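Local coordinates for protein beta-hexosaminidase (Neisseria gonorrhoeae, PDB 6JTJ) that cleaves terminal N-acetylglucosamine from beta-N-acetylhexosaminides and probably serves peptidoglycan recycling, as a member of glycosyl hydrolase family 3, at residues K93-E107 and L154-V166. Numbering follows the deposited sequence.
Sequences KALRTPELIIAVDHE and LSACGIDLSFTPV. With NAG (2-acetamido-2-deoxy-beta-D-glucopyranose), chain I.
Leu154 CD2 sits over one face of the His106 imidazole, 4.0 Å from the ring centroid and 22° off its normal, a CH-pi contact toward the rim, nearest CE1. At the edge of the Phe163 ring, near its plane, comes Asp105 OD1, whose carboxylate is turned 46° from the ring, while Ala103 CB meets CZ obliquely at 3.4 Å. These contacts flank two parallel strands, 101-108 and 161-162, of the family 3 N-terminal domain, a TIM-barrel-like fold. Backbone bonds setting the register include Val104 N to Leu161 O (3.1 Å, in the carbonyl plane) and Phe163 N to Val104 O (2.8 Å). Where strand 101-108 begins, Asp160 OD2 takes two donors: Lys93 NZ on its syn lone pair, a salt bridge of 2.9 Å, and Ile102 N on its anti lone pair, nearly straight at 165°. Lys93, bent at chi2 and chi4, also brings NZ to Leu100 O. Near the other end, Ser162 OG donates to His106 O at 2.6 Å from above the carbonyl plane. At the probable substrate site, Asp105 accepts two NAG hydroxyls, O4 on OD1 and O6 on OD2 (2.7 Å); salt bridges join OD2 to Arg113, Glu107 OE2 to Lys210 and OE1 to Arg180.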
# COMPACT_ATOMS: atom_id res chain seq x y z
N LYS C 93 -23.60 2.77 -20.60
CA LYS C 93 -24.95 3.01 -20.14
C LYS C 93 -26.00 2.58 -21.17
O LYS C 93 -27.08 2.13 -20.80
CB LYS C 93 -25.15 4.49 -19.77
CG LYS C 93 -24.25 4.96 -18.63
CD LYS C 93 -24.94 5.94 -17.70
CE LYS C 93 -24.20 6.09 -16.37
NZ LYS C 93 -24.50 5.01 -15.36
N ALA C 94 -25.66 2.71 -22.45
CA ALA C 94 -26.58 2.38 -23.53
C ALA C 94 -26.92 0.89 -23.63
O ALA C 94 -27.91 0.53 -24.25
CB ALA C 94 -26.02 2.87 -24.86
N LEU C 95 -26.09 0.03 -23.03
CA LEU C 95 -26.27 -1.41 -23.20
C LEU C 95 -27.55 -1.95 -22.61
O LEU C 95 -28.10 -2.92 -23.13
CB LEU C 95 -25.09 -2.17 -22.59
CG LEU C 95 -23.74 -2.00 -23.28
CD1 LEU C 95 -22.68 -2.70 -22.44
CD2 LEU C 95 -23.75 -2.55 -24.71
N ARG C 96 -28.03 -1.36 -21.52
CA ARG C 96 -29.14 -1.94 -20.78
C ARG C 96 -29.72 -0.96 -19.80
O ARG C 96 -29.16 0.10 -19.58
CB ARG C 96 -28.69 -3.21 -20.04
CG ARG C 96 -27.46 -3.01 -19.15
CD ARG C 96 -26.81 -4.31 -18.71
NE ARG C 96 -27.46 -4.90 -17.55
CZ ARG C 96 -27.07 -6.03 -16.96
NH1 ARG C 96 -26.01 -6.70 -17.43
NH2 ARG C 96 -27.75 -6.50 -15.91
N THR C 97 -30.86 -1.34 -19.25
CA THR C 97 -31.59 -0.55 -18.26
C THR C 97 -32.09 -1.49 -17.17
O THR C 97 -32.47 -2.61 -17.47
CB THR C 97 -32.82 0.12 -18.90
OG1 THR C 97 -32.40 0.81 -20.07
CG2 THR C 97 -33.49 1.11 -17.93
N PRO C 98 -32.06 -1.06 -15.89
CA PRO C 98 -31.40 0.14 -15.37
C PRO C 98 -29.92 0.18 -15.78
O PRO C 98 -29.27 -0.87 -15.89
CB PRO C 98 -31.54 -0.01 -13.86
CG PRO C 98 -32.75 -0.85 -13.68
CD PRO C 98 -32.72 -1.83 -14.82
N GLU C 99 -29.42 1.38 -16.03
CA GLU C 99 -28.09 1.54 -16.57
C GLU C 99 -27.07 1.04 -15.57
O GLU C 99 -27.22 1.22 -14.35
CB GLU C 99 -27.85 3.00 -16.94
CG GLU C 99 -28.82 3.51 -18.00
CD GLU C 99 -28.62 4.97 -18.36
OE1 GLU C 99 -28.18 5.74 -17.49
OE2 GLU C 99 -28.93 5.37 -19.50
N LEU C 100 -26.05 0.35 -16.08
CA LEU C 100 -24.96 -0.13 -15.25
C LEU C 100 -24.38 1.03 -14.45
O LEU C 100 -24.12 2.09 -15.01
CB LEU C 100 -23.87 -0.79 -16.11
CG LEU C 100 -24.23 -2.11 -16.80
CD1 LEU C 100 -23.09 -2.54 -17.71
CD2 LEU C 100 -24.56 -3.22 -15.81
N ILE C 101 -24.20 0.83 -13.15
CA ILE C 101 -23.58 1.82 -12.27
C ILE C 101 -22.07 1.85 -12.53
O ILE C 101 -21.43 0.82 -12.65
CB ILE C 101 -23.86 1.48 -10.79
CG1 ILE C 101 -25.33 1.69 -10.46
CG2 ILE C 101 -22.99 2.31 -9.86
CD1 ILE C 101 -25.82 3.12 -10.50
N ILE C 102 -21.52 3.05 -12.66
CA ILE C 102 -20.11 3.22 -12.97
C ILE C 102 -19.41 3.93 -11.81
O ILE C 102 -19.84 5.01 -11.38
CB ILE C 102 -19.92 4.03 -14.27
CG1 ILE C 102 -20.69 3.37 -15.43
CG2 ILE C 102 -18.44 4.16 -14.61
CD1 ILE C 102 -20.62 4.12 -16.75
N ALA C 103 -18.34 3.33 -11.32
CA ALA C 103 -17.58 3.89 -10.20
C ALA C 103 -16.11 4.04 -10.51
O ALA C 103 -15.60 3.49 -11.49
CB ALA C 103 -17.76 3.03 -8.97
N VAL C 104 -15.44 4.84 -9.68
CA VAL C 104 -13.99 5.07 -9.78
C VAL C 104 -13.45 5.45 -8.39
O VAL C 104 -14.19 5.90 -7.52
CB VAL C 104 -13.68 6.19 -10.79
CG1 VAL C 104 -14.10 7.56 -10.25
CG2 VAL C 104 -12.21 6.20 -11.17
N ASP C 105 -12.16 5.21 -8.19
CA ASP C 105 -11.44 5.63 -6.99
C ASP C 105 -10.87 7.04 -7.18
O ASP C 105 -9.73 7.20 -7.63
CB ASP C 105 -10.30 4.65 -6.67
CG ASP C 105 -10.79 3.25 -6.32
OD1 ASP C 105 -11.55 3.13 -5.34
OD2 ASP C 105 -10.39 2.27 -6.99
N HIS C 106 -11.67 8.06 -6.86
CA HIS C 106 -11.16 9.42 -6.69
C HIS C 106 -11.27 9.80 -5.23
O HIS C 106 -12.33 10.20 -4.76
CB HIS C 106 -11.92 10.44 -7.55
CG HIS C 106 -11.35 10.62 -8.92
ND1 HIS C 106 -11.45 11.79 -9.63
CD2 HIS C 106 -10.66 9.76 -9.71
CE1 HIS C 106 -10.84 11.66 -10.79
NE2 HIS C 106 -10.36 10.44 -10.87
N GLU C 107 -10.16 9.64 -4.53
CA GLU C 107 -10.05 10.06 -3.14
C GLU C 107 -9.39 11.42 -3.08
O GLU C 107 -9.83 12.30 -2.34
CB GLU C 107 -9.21 9.08 -2.34
CG GLU C 107 -9.84 7.72 -2.14
CD GLU C 107 -8.90 6.72 -1.48
OE1 GLU C 107 -7.95 7.14 -0.79
OE2 GLU C 107 -9.12 5.52 -1.66
N LEU C 154 -16.56 14.47 -12.12
CA LEU C 154 -16.79 13.08 -12.51
C LEU C 154 -18.19 12.91 -13.05
O LEU C 154 -18.40 12.18 -14.02
CB LEU C 154 -16.56 12.13 -11.34
CG LEU C 154 -15.13 11.89 -10.90
CD1 LEU C 154 -15.15 11.15 -9.57
CD2 LEU C 154 -14.36 11.10 -11.94
N SER C 155 -19.15 13.59 -12.43
CA SER C 155 -20.54 13.51 -12.87
C SER C 155 -20.70 13.98 -14.33
O SER C 155 -21.47 13.41 -15.08
CB SER C 155 -21.43 14.34 -11.96
OG SER C 155 -21.43 13.83 -10.64
N ALA C 156 -19.92 14.99 -14.71
CA ALA C 156 -19.91 15.48 -16.09
C ALA C 156 -19.49 14.43 -17.09
O ALA C 156 -19.78 14.58 -18.28
CB ALA C 156 -18.98 16.67 -16.22
N CYS C 157 -18.77 13.41 -16.63
CA CYS C 157 -18.27 12.41 -17.53
C CYS C 157 -19.10 11.15 -17.51
O CYS C 157 -18.75 10.19 -18.16
CB CYS C 157 -16.82 12.11 -17.20
SG CYS C 157 -15.73 13.54 -17.38
N GLY C 158 -20.20 11.16 -16.77
CA GLY C 158 -21.11 10.01 -16.73
C GLY C 158 -20.81 8.99 -15.64
O GLY C 158 -21.30 7.86 -15.71
N ILE C 159 -20.00 9.38 -14.66
CA ILE C 159 -19.63 8.50 -13.55
C ILE C 159 -20.70 8.64 -12.48
O ILE C 159 -21.21 9.72 -12.26
CB ILE C 159 -18.28 8.93 -12.93
CG1 ILE C 159 -17.17 9.01 -13.99
CG2 ILE C 159 -17.90 8.02 -11.78
CD1 ILE C 159 -16.79 7.71 -14.63
N ASP C 160 -21.05 7.55 -11.81
CA ASP C 160 -22.08 7.63 -10.76
C ASP C 160 -21.53 7.98 -9.38
O ASP C 160 -22.14 8.75 -8.65
CB ASP C 160 -22.86 6.33 -10.68
CG ASP C 160 -23.72 6.10 -11.89
OD1 ASP C 160 -24.71 6.85 -12.05
OD2 ASP C 160 -23.42 5.18 -12.67
N LEU C 161 -20.39 7.39 -9.05
CA LEU C 161 -19.90 7.34 -7.68
C LEU C 161 -18.38 7.28 -7.65
O LEU C 161 -17.77 6.56 -8.46
CB LEU C 161 -20.46 6.07 -7.06
CG LEU C 161 -19.99 5.60 -5.69
CD1 LEU C 161 -20.69 6.38 -4.60
CD2 LEU C 161 -20.30 4.14 -5.53
N SER C 162 -17.77 8.02 -6.73
CA SER C 162 -16.38 7.79 -6.34
C SER C 162 -16.32 7.00 -5.04
O SER C 162 -17.12 7.23 -4.13
CB SER C 162 -15.64 9.10 -6.15
OG SER C 162 -14.32 8.87 -5.70
N PHE C 163 -15.39 6.05 -4.96
CA PHE C 163 -15.20 5.26 -3.75
C PHE C 163 -14.42 6.08 -2.72
O PHE C 163 -13.22 5.93 -2.57
CB PHE C 163 -14.51 3.91 -4.06
CG PHE C 163 -15.36 2.93 -4.86
CD1 PHE C 163 -16.68 2.68 -4.50
CD2 PHE C 163 -14.86 2.25 -5.96
CE1 PHE C 163 -17.46 1.78 -5.21
CE2 PHE C 163 -15.64 1.34 -6.67
CZ PHE C 163 -16.94 1.10 -6.29
N THR C 164 -15.14 6.95 -2.02
CA THR C 164 -14.58 7.86 -1.06
C THR C 164 -15.74 8.26 -0.14
O THR C 164 -16.90 8.27 -0.57
CB THR C 164 -13.92 9.04 -1.79
OG1 THR C 164 -13.04 9.76 -0.91
CG2 THR C 164 -14.97 10.00 -2.37
N PRO C 165 -15.45 8.59 1.13
CA PRO C 165 -14.16 8.78 1.75
C PRO C 165 -13.58 7.63 2.55
O PRO C 165 -14.30 6.78 3.09
CB PRO C 165 -14.44 9.89 2.73
CG PRO C 165 -15.82 9.57 3.23
CD PRO C 165 -16.54 9.05 2.01
N VAL C 166 -12.25 7.69 2.70
CA VAL C 166 -11.53 6.92 3.69
C VAL C 166 -11.89 7.42 5.09
O VAL C 166 -11.76 8.60 5.38
CB VAL C 166 -10.02 7.04 3.45
CG1 VAL C 166 -9.23 6.41 4.60
CG2 VAL C 166 -9.66 6.36 2.14
C1 NAG I . -8.71 -1.78 -2.60
C2 NAG I . -8.37 -0.43 -1.95
C3 NAG I . -9.59 0.44 -1.88
C4 NAG I . -10.28 0.54 -3.24
C5 NAG I . -10.68 -0.84 -3.74
C6 NAG I . -11.20 -0.76 -5.18
C7 NAG I . -6.80 0.03 -0.06
C8 NAG I . -6.07 0.94 -0.96
N2 NAG I . -7.85 -0.58 -0.61
O1 NAG I . -7.55 -2.39 -3.13
O3 NAG I . -9.21 1.71 -1.40
O4 NAG I . -11.41 1.38 -3.19
O5 NAG I . -9.54 -1.67 -3.75
O6 NAG I . -10.22 -0.32 -6.11
O7 NAG I . -6.40 -0.15 1.10
O HOH W 1 -12.30 12.30 -1.01